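PDB 2PFZ: putative exported protein from Bordetella pertussis Tohama I, which binds pyroglutamic acid and probably delivers it, as an extracytoplasmic solute receptor, to a tripartite ATP-independent periplasmic transporter. Local coordinates for residues L19-F22 and V23-V26; A47-I50 and K51-V54; Q96-K99 and P100-K104; W240-S243 and Q244-S248. All coordinates share one frame; numbering follows the deposited sequence.

Contact 1: residues L19-F22 and V23-V26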
# COMPACT_ATOMS: atom_id res chain seq x y z
N LEU A 19 -12.59 0.07 5.58
CA LEU A 19 -13.47 -0.67 4.66
C LEU A 19 -14.78 -1.05 5.35
O LEU A 19 -15.85 -1.08 4.72
CB LEU A 19 -12.80 -1.95 4.14
CG LEU A 19 -11.81 -1.76 2.99
CD1 LEU A 19 -10.90 -3.00 2.88
CD2 LEU A 19 -12.56 -1.53 1.69
N THR A 20 -14.67 -1.37 6.64
CA THR A 20 -15.81 -1.75 7.48
C THR A 20 -16.81 -0.58 7.59
O THR A 20 -18.02 -0.77 7.42
CB THR A 20 -15.34 -2.29 8.85
OG1 THR A 20 -14.59 -3.50 8.64
CG2 THR A 20 -16.51 -2.62 9.78
N GLN A 21 -16.29 0.62 7.82
CA GLN A 21 -17.14 1.82 7.81
C GLN A 21 -17.70 2.12 6.42
O GLN A 21 -18.85 2.55 6.29
CB GLN A 21 -16.38 3.04 8.35
CG GLN A 21 -17.28 4.26 8.63
CD GLN A 21 -18.52 3.93 9.47
OE1 GLN A 21 -19.65 4.09 9.01
NE2 GLN A 21 -18.30 3.46 10.69
N PHE A 22 -16.87 1.90 5.40
CA PHE A 22 -17.26 2.08 4.00
C PHE A 22 -18.48 1.22 3.67
O PHE A 22 -19.45 1.73 3.09
CB PHE A 22 -16.09 1.72 3.08
CG PHE A 22 -16.46 1.52 1.64
CD1 PHE A 22 -16.87 2.58 0.85
CD2 PHE A 22 -16.36 0.25 1.05
CE1 PHE A 22 -17.21 2.39 -0.48
CE2 PHE A 22 -16.73 0.04 -0.29
CZ PHE A 22 -17.14 1.12 -1.06
N VAL A 23 -18.45 -0.06 4.04
CA VAL A 23 -19.56 -0.94 3.66
C VAL A 23 -20.85 -0.49 4.38
O VAL A 23 -21.93 -0.54 3.79
CB VAL A 23 -19.26 -2.48 3.81
CG1 VAL A 23 -18.13 -2.92 2.92
CG2 VAL A 23 -18.95 -2.84 5.24
N LYS A 24 -20.71 -0.05 5.63
CA LYS A 24 -21.80 0.58 6.38
C LYS A 24 -22.33 1.85 5.70
O LYS A 24 -23.54 2.07 5.67
CB LYS A 24 -21.37 0.92 7.82
CG LYS A 24 -21.01 -0.29 8.68
CD LYS A 24 -20.65 0.12 10.08
CE LYS A 24 -20.20 -1.11 10.89
NZ LYS A 24 -19.72 -0.75 12.27
N ASP A 25 -21.45 2.69 5.16
CA ASP A 25 -21.85 3.89 4.42
C ASP A 25 -22.60 3.55 3.13
O ASP A 25 -23.56 4.22 2.77
CB ASP A 25 -20.65 4.79 4.10
CG ASP A 25 -20.06 5.48 5.34
OD1 ASP A 25 -20.62 5.35 6.46
OD2 ASP A 25 -19.01 6.15 5.18
N VAL A 26 -22.15 2.51 2.42
CA VAL A 26 -22.82 2.12 1.17
C VAL A 26 -24.24 1.61 1.45
O VAL A 26 -25.17 1.94 0.71
CB VAL A 26 -22.05 1.03 0.38
CG1 VAL A 26 -22.82 0.65 -0.90
CG2 VAL A 26 -20.66 1.52 0.01
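F22 and V26 meet one turn apart on helix 14-30, the helix of the beta-alpha-beta unit formed with strands 2-6 and 35-39, and the stretch illustrates how an alpha helix satisfies its own backbone. Each of four successive carbonyls receives the amide four residues on. V23 N donates to L19 O at 2.9 Å. The shortest of the set runs from D25 N to Q21 O, at 2.8 Å, and V26 N reaches F22 O at 2.9 Å. The bond from K24 N to T20 O, at 3.3 Å, is weak.

Two polar side chains, T20 and D25, find partners outside this stretch. T20 OG1, set beside its own backbone N (chi1 -64°), is hydrogen-bonded to the carbonyl of V16 in the preceding turn, while its methyl lies alongside the K24 chain, which runs extended in the same direction. D25 OD2 forms a salt bridge with R238 of helix 222-256, tying the two helices together on this side.

The apolar face needs no such pairing. V23 packs on I36 and L38 of strand 35-39, and the F22 ring meets Y115 of strand 111-118 edge-to-face. The F22 and V26 side chains run alongside each other in the same direction, with the valine over one face of the ring in a CH-pi contact. V26 CG2 sits 3.9 Å from the F22 ring centroid, displaced toward the rim, and its closest ring atom is F22 CE1 at 3.6 Å.

Contact 2: residues A47-I50 and K51-V54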
# COMPACT_ATOMS: atom_id res chain seq x y z
N ALA A 47 -3.48 -11.22 -1.75
CA ALA A 47 -3.05 -9.93 -2.31
C ALA A 47 -2.76 -9.98 -3.81
O ALA A 47 -3.31 -9.14 -4.56
CB ALA A 47 -1.84 -9.36 -1.55
N PRO A 48 -1.93 -10.95 -4.26
CA PRO A 48 -1.59 -10.95 -5.69
C PRO A 48 -2.76 -11.26 -6.61
O PRO A 48 -2.65 -11.01 -7.82
CB PRO A 48 -0.55 -12.08 -5.81
CG PRO A 48 -0.02 -12.27 -4.41
CD PRO A 48 -1.24 -12.05 -3.55
N GLU A 49 -3.86 -11.77 -6.03
CA GLU A 49 -5.02 -12.29 -6.81
C GLU A 49 -6.17 -11.32 -7.00
O GLU A 49 -7.02 -11.52 -7.88
CB GLU A 49 -5.58 -13.55 -6.15
CG GLU A 49 -4.61 -14.68 -6.00
CD GLU A 49 -5.12 -15.80 -5.12
OE1 GLU A 49 -6.18 -15.64 -4.44
OE2 GLU A 49 -4.42 -16.84 -5.08
N ILE A 50 -6.21 -10.26 -6.20
CA ILE A 50 -7.45 -9.47 -6.07
C ILE A 50 -7.79 -8.68 -7.35
O ILE A 50 -8.97 -8.59 -7.74
CB ILE A 50 -7.49 -8.63 -4.75
CG1 ILE A 50 -7.57 -9.56 -3.52
CG2 ILE A 50 -8.68 -7.65 -4.74
CD1 ILE A 50 -7.30 -8.87 -2.18
N LYS A 51 -6.77 -8.16 -8.04
CA LYS A 51 -7.04 -7.36 -9.23
C LYS A 51 -7.66 -8.23 -10.32
O LYS A 51 -8.64 -7.83 -10.95
CB LYS A 51 -5.79 -6.64 -9.78
CG LYS A 51 -6.08 -5.63 -10.95
CD LYS A 51 -4.75 -5.14 -11.63
CE LYS A 51 -4.56 -5.83 -13.02
NZ LYS A 51 -5.26 -7.23 -13.12
N ARG A 52 -7.10 -9.43 -10.51
CA ARG A 52 -7.66 -10.39 -11.48
C ARG A 52 -9.08 -10.83 -11.08
O ARG A 52 -9.95 -10.99 -11.94
CB ARG A 52 -6.72 -11.60 -11.62
CG ARG A 52 -7.12 -12.65 -12.67
CD ARG A 52 -8.05 -13.74 -12.09
NE ARG A 52 -7.40 -14.57 -11.07
CZ ARG A 52 -8.02 -15.12 -10.04
NH1 ARG A 52 -9.32 -14.92 -9.87
NH2 ARG A 52 -7.34 -15.86 -9.16
N ALA A 53 -9.31 -11.00 -9.77
CA ALA A 53 -10.65 -11.36 -9.27
C ALA A 53 -11.70 -10.30 -9.64
O ALA A 53 -12.80 -10.65 -10.08
CB ALA A 53 -10.60 -11.59 -7.77
N VAL A 54 -11.36 -9.02 -9.49
CA VAL A 54 -12.27 -7.93 -9.85
C VAL A 54 -12.34 -7.75 -11.39
O VAL A 54 -13.40 -7.47 -11.93
CB VAL A 54 -11.87 -6.59 -9.17
CG1 VAL A 54 -12.76 -5.43 -9.65
CG2 VAL A 54 -11.93 -6.71 -7.66
O HOH W 1 -4.41 -9.94 -9.51
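E49 and R52 face each other across the first turn of helix 50-55, and their orientation shows how a helix start can bring opposite charges near without joining them. The arginine leaves the backbone with CG anti to its N (chi1 -176°), then bends at both chi2 and chi3, which folds the guanidinium back so that one face lies over the carbonyl oxygen of E49. R52 NH2 comes within 4.2 Å of E49 CB, well short of pairing with the acid: E49 OE1 and R52 NH2 remain 4.9 Å apart. The extended E49 chain instead places OE1 to accept a hydrogen bond from the backbone N of K46. At their separation, any attraction between acid and guanidinium is probably a modest through-space one.

On another side of the turn, I50 and V54 touch loosely through their branch methyls, I50 CG2 and V54 CG2 being 4.5 Å apart. Beneath the side chains, A53 N donates to E49 O at 3.0 Å and V54 N to I50 O at 3.0 Å. A water extends the pattern toward the N-terminal end, donating to P48 O at 2.7 Å and accepting from R52 N at 2.9 Å, and so bridges the residues where a regular helical bond is missing.

The buried side of this short helix rests on two strands of the antiparallel sheet: I50 and K51 pack on I64 of strand 61-65, while K51 and V54 reach M111 of strand 111-118.

Contact 3: residues Q96-K99 and P100-K104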
# COMPACT_ATOMS: atom_id res chain seq x y z
N GLN A 96 -2.58 12.44 -6.74
CA GLN A 96 -3.37 13.27 -7.66
C GLN A 96 -2.77 13.34 -9.06
O GLN A 96 -3.49 13.28 -10.05
CB GLN A 96 -3.56 14.67 -7.08
CG GLN A 96 -4.44 14.70 -5.81
CD GLN A 96 -5.77 13.94 -5.96
OE1 GLN A 96 -5.97 12.88 -5.38
NE2 GLN A 96 -6.68 14.51 -6.72
N ALA A 97 -1.43 13.40 -9.14
CA ALA A 97 -0.68 13.33 -10.39
C ALA A 97 -0.86 11.97 -11.11
O ALA A 97 -1.02 11.89 -12.36
CB ALA A 97 0.79 13.58 -10.10
N GLN A 98 -0.87 10.90 -10.32
CA GLN A 98 -0.96 9.52 -10.84
C GLN A 98 -2.37 9.13 -11.27
O GLN A 98 -2.57 8.31 -12.17
CB GLN A 98 -0.55 8.56 -9.72
CG GLN A 98 -0.56 7.07 -10.03
CD GLN A 98 -0.31 6.23 -8.77
OE1 GLN A 98 -0.68 6.63 -7.67
NE2 GLN A 98 0.31 5.05 -8.94
N LYS A 99 -3.34 9.71 -10.58
CA LYS A 99 -4.72 9.21 -10.60
C LYS A 99 -5.30 9.10 -12.02
O LYS A 99 -5.86 8.06 -12.35
CB LYS A 99 -5.60 10.09 -9.71
CG LYS A 99 -6.94 9.44 -9.38
CD LYS A 99 -7.82 10.32 -8.52
CE LYS A 99 -9.08 9.55 -8.09
NZ LYS A 99 -9.99 10.35 -7.19
N PRO A 100 -5.18 10.15 -12.85
CA PRO A 100 -5.78 10.03 -14.19
C PRO A 100 -5.21 8.87 -15.02
O PRO A 100 -5.94 8.20 -15.78
CB PRO A 100 -5.47 11.39 -14.86
CG PRO A 100 -5.15 12.32 -13.71
CD PRO A 100 -4.53 11.46 -12.66
N PHE A 101 -3.92 8.61 -14.86
CA PHE A 101 -3.27 7.50 -15.54
C PHE A 101 -3.65 6.13 -14.96
O PHE A 101 -3.74 5.16 -15.71
CB PHE A 101 -1.76 7.71 -15.56
CG PHE A 101 -1.34 8.91 -16.37
CD1 PHE A 101 -1.01 8.78 -17.72
CD2 PHE A 101 -1.31 10.18 -15.79
CE1 PHE A 101 -0.65 9.89 -18.48
CE2 PHE A 101 -0.94 11.30 -16.55
CZ PHE A 101 -0.60 11.14 -17.89
N LEU A 102 -3.82 6.06 -13.64
CA LEU A 102 -4.33 4.85 -12.97
C LEU A 102 -5.74 4.51 -13.47
O LEU A 102 -6.04 3.37 -13.85
CB LEU A 102 -4.36 5.08 -11.46
CG LEU A 102 -4.68 3.92 -10.50
CD1 LEU A 102 -3.94 2.64 -10.82
CD2 LEU A 102 -4.38 4.34 -9.08
N GLU A 103 -6.60 5.53 -13.48
CA GLU A 103 -7.97 5.36 -13.97
C GLU A 103 -8.01 4.94 -15.42
O GLU A 103 -8.80 4.09 -15.79
CB GLU A 103 -8.77 6.64 -13.78
CG GLU A 103 -9.00 7.01 -12.34
CD GLU A 103 -10.00 8.11 -12.20
OE1 GLU A 103 -9.59 9.28 -12.10
OE2 GLU A 103 -11.21 7.82 -12.24
N LYS A 104 -7.18 5.57 -16.26
CA LYS A 104 -7.08 5.18 -17.67
C LYS A 104 -6.67 3.70 -17.82
O LYS A 104 -7.35 2.93 -18.52
CB LYS A 104 -6.13 6.12 -18.43
CG LYS A 104 -5.82 5.69 -19.87
CD LYS A 104 -4.88 6.64 -20.55
CE LYS A 104 -4.66 6.33 -22.03
NZ LYS A 104 -3.54 7.18 -22.59
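P100 presses against K99 inside helix 88-107, a worked example of a proline-kinked alpha helix. The tight part is at the ring, on the exposed side of the helix: P100 CD lies only 3.4 Å from K99 CB, closer than usual van der Waals contact, and it also faces Q96 O at 3.3 Å, where an ordinary residue would place an amide hydrogen. The i to i-4 bonds of P100 N and F101 N are missing. Regular bonding resumes directly afterwards, with L102 N donating to Q98 O at 3.0 Å.

The inward side is closely engaged. The Q98 amide is held at both ends, NE2 by the carbonyl of V75 and OE1 by K207 NZ; L102 packs on Y76 and on L113 of strand 111-118, and F101 rests on A293 and M294 of helix 289-299.

The loose part is the pairing of K99 with the exposed E103, both of which also touch L113. A chi1 of -165° swings the K99 chain away from its own N, and E103 slants across its extended length. The acid touches the aliphatic chain rather than the ammonium: E103 OE1 is 3.8 Å from K99 CG but 5.0 Å from K99 NZ.

Contact 4: residues W240-S243 and Q244-S248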
# COMPACT_ATOMS: atom_id res chain seq x y z
N TRP A 240 -7.32 8.40 4.61
CA TRP A 240 -6.10 9.23 4.71
C TRP A 240 -5.98 9.81 6.12
O TRP A 240 -4.88 9.86 6.69
CB TRP A 240 -6.11 10.36 3.66
CG TRP A 240 -5.72 9.86 2.31
CD1 TRP A 240 -6.53 9.22 1.40
CD2 TRP A 240 -4.43 9.97 1.70
NE1 TRP A 240 -5.81 8.91 0.27
CE2 TRP A 240 -4.52 9.36 0.43
CE3 TRP A 240 -3.21 10.54 2.10
CZ2 TRP A 240 -3.42 9.28 -0.44
CZ3 TRP A 240 -2.10 10.45 1.23
CH2 TRP A 240 -2.22 9.84 -0.02
N LYS A 241 -7.13 10.24 6.66
CA LYS A 241 -7.23 10.74 8.03
C LYS A 241 -6.73 9.73 9.05
O LYS A 241 -5.84 10.04 9.87
CB LYS A 241 -8.69 11.15 8.32
CG LYS A 241 -8.97 11.72 9.72
CD LYS A 241 -10.49 11.83 9.96
CE LYS A 241 -10.83 12.26 11.42
NZ LYS A 241 -10.04 13.45 11.90
N LEU A 242 -7.26 8.51 9.01
CA LEU A 242 -6.91 7.49 10.01
C LEU A 242 -5.47 6.99 9.84
O LEU A 242 -4.81 6.66 10.83
CB LEU A 242 -7.90 6.32 9.99
CG LEU A 242 -9.30 6.50 10.65
CD1 LEU A 242 -10.06 7.87 10.39
CD2 LEU A 242 -10.20 5.32 10.26
N SER A 243 -4.99 6.97 8.60
CA SER A 243 -3.63 6.53 8.33
C SER A 243 -2.64 7.46 9.03
O SER A 243 -1.77 7.00 9.76
CB SER A 243 -3.37 6.52 6.82
OG SER A 243 -2.09 5.94 6.56
N GLN A 244 -2.81 8.76 8.82
CA GLN A 244 -1.88 9.75 9.40
C GLN A 244 -2.02 9.82 10.91
O GLN A 244 -1.01 9.84 11.63
CB GLN A 244 -2.15 11.12 8.81
CG GLN A 244 -1.25 12.23 9.42
CD GLN A 244 -1.42 13.56 8.73
OE1 GLN A 244 -1.01 14.59 9.26
NE2 GLN A 244 -2.00 13.55 7.53
N GLU A 245 -3.26 9.88 11.39
CA GLU A 245 -3.54 9.98 12.83
C GLU A 245 -2.97 8.83 13.64
O GLU A 245 -2.40 9.03 14.73
CB GLU A 245 -5.05 10.19 13.07
CG GLU A 245 -5.49 11.63 12.69
CD GLU A 245 -6.97 11.88 12.91
OE1 GLU A 245 -7.66 11.02 13.51
OE2 GLU A 245 -7.44 12.94 12.46
N LYS A 246 -3.10 7.61 13.12
CA LYS A 246 -2.65 6.42 13.87
C LYS A 246 -1.15 6.15 13.77
O LYS A 246 -0.59 5.38 14.58
CB LYS A 246 -3.48 5.19 13.48
CG LYS A 246 -4.90 5.25 13.99
CD LYS A 246 -5.69 4.01 13.61
CE LYS A 246 -7.19 4.30 13.65
NZ LYS A 246 -7.69 4.77 14.98
N ASN A 247 -0.50 6.79 12.80
CA ASN A 247 0.92 6.55 12.57
C ASN A 247 1.74 6.82 13.85
O ASN A 247 2.58 5.99 14.25
CB ASN A 247 1.41 7.37 11.35
CG ASN A 247 2.90 7.16 11.03
OD1 ASN A 247 3.62 8.14 10.79
ND2 ASN A 247 3.35 5.91 11.02
N SER A 248 1.48 7.95 14.50
CA SER A 248 2.19 8.24 15.76
C SER A 248 1.79 7.25 16.84
O SER A 248 2.62 6.84 17.61
CB SER A 248 1.97 9.67 16.24
OG SER A 248 0.59 9.95 16.31
O HOH W 2 -3.74 12.44 6.01
O HOH W 3 -9.77 11.79 14.67
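K241 and E245 form the ionic part of this contact, an i to i+4 salt bridge on the outer surface of helix 222-256. K241 NZ donates to E245 OE2 at 2.7 Å, meeting the syn side of that oxygen 16° out of the carboxylate plane. The final bend of the lysine (chi4 48°) turns its ammonium toward the acid. A water donates to E245 OE1 at 2.5 Å and accepts a weak bond from K241 NZ, so both carboxylate oxygens are engaged.

Backbone bonds hold the turns beneath. K246 N donates to L242 O at 3.0 Å, but N247 N reaches S243 O at 3.3 Å with an angle of only 125°, a weak bond. W240 O accepts twice, from Q244 N and from a second water, which also takes a weak bond from Q244 NE2.

Nonpolar contact is slight across the turn, L242 CB lying 4.2 Å from K246 CE. Facing the protein, W240 meets F92 edge-to-face and its NE1 hydrogen-bonds to S116 O, while S243 OG is hydrogen-bonded to A118 O and Y88 OH.

The chemistry is thus divided by side: charge and water on the exposed surface, and inward polar groups met by protein partners, the S243 side chain lying about 8 Å from the bound pyroglutamic acid.

How the contacts relate
The four contacts follow one another in series along the chain, each within a single helix or its start: contact 1 on helix 14-30, contact 2 at helix 50-55, contact 3 on helix 88-107 and contact 4 on helix 222-256. None touches another. The centres of contacts 1 and 4 are 18 Å apart, while those of contacts 2 and 4, which flank the middle of the molecule, are 26 Å apart. Strand 111-118 is their common neighbour, meeting side chains from all four helical segments. Contact 4 comes nearest the ligand, the S243 side chain lying about 8 Å from pyroglutamic acid. Helices distant in sequence are thereby gathered round one strand of the receptor.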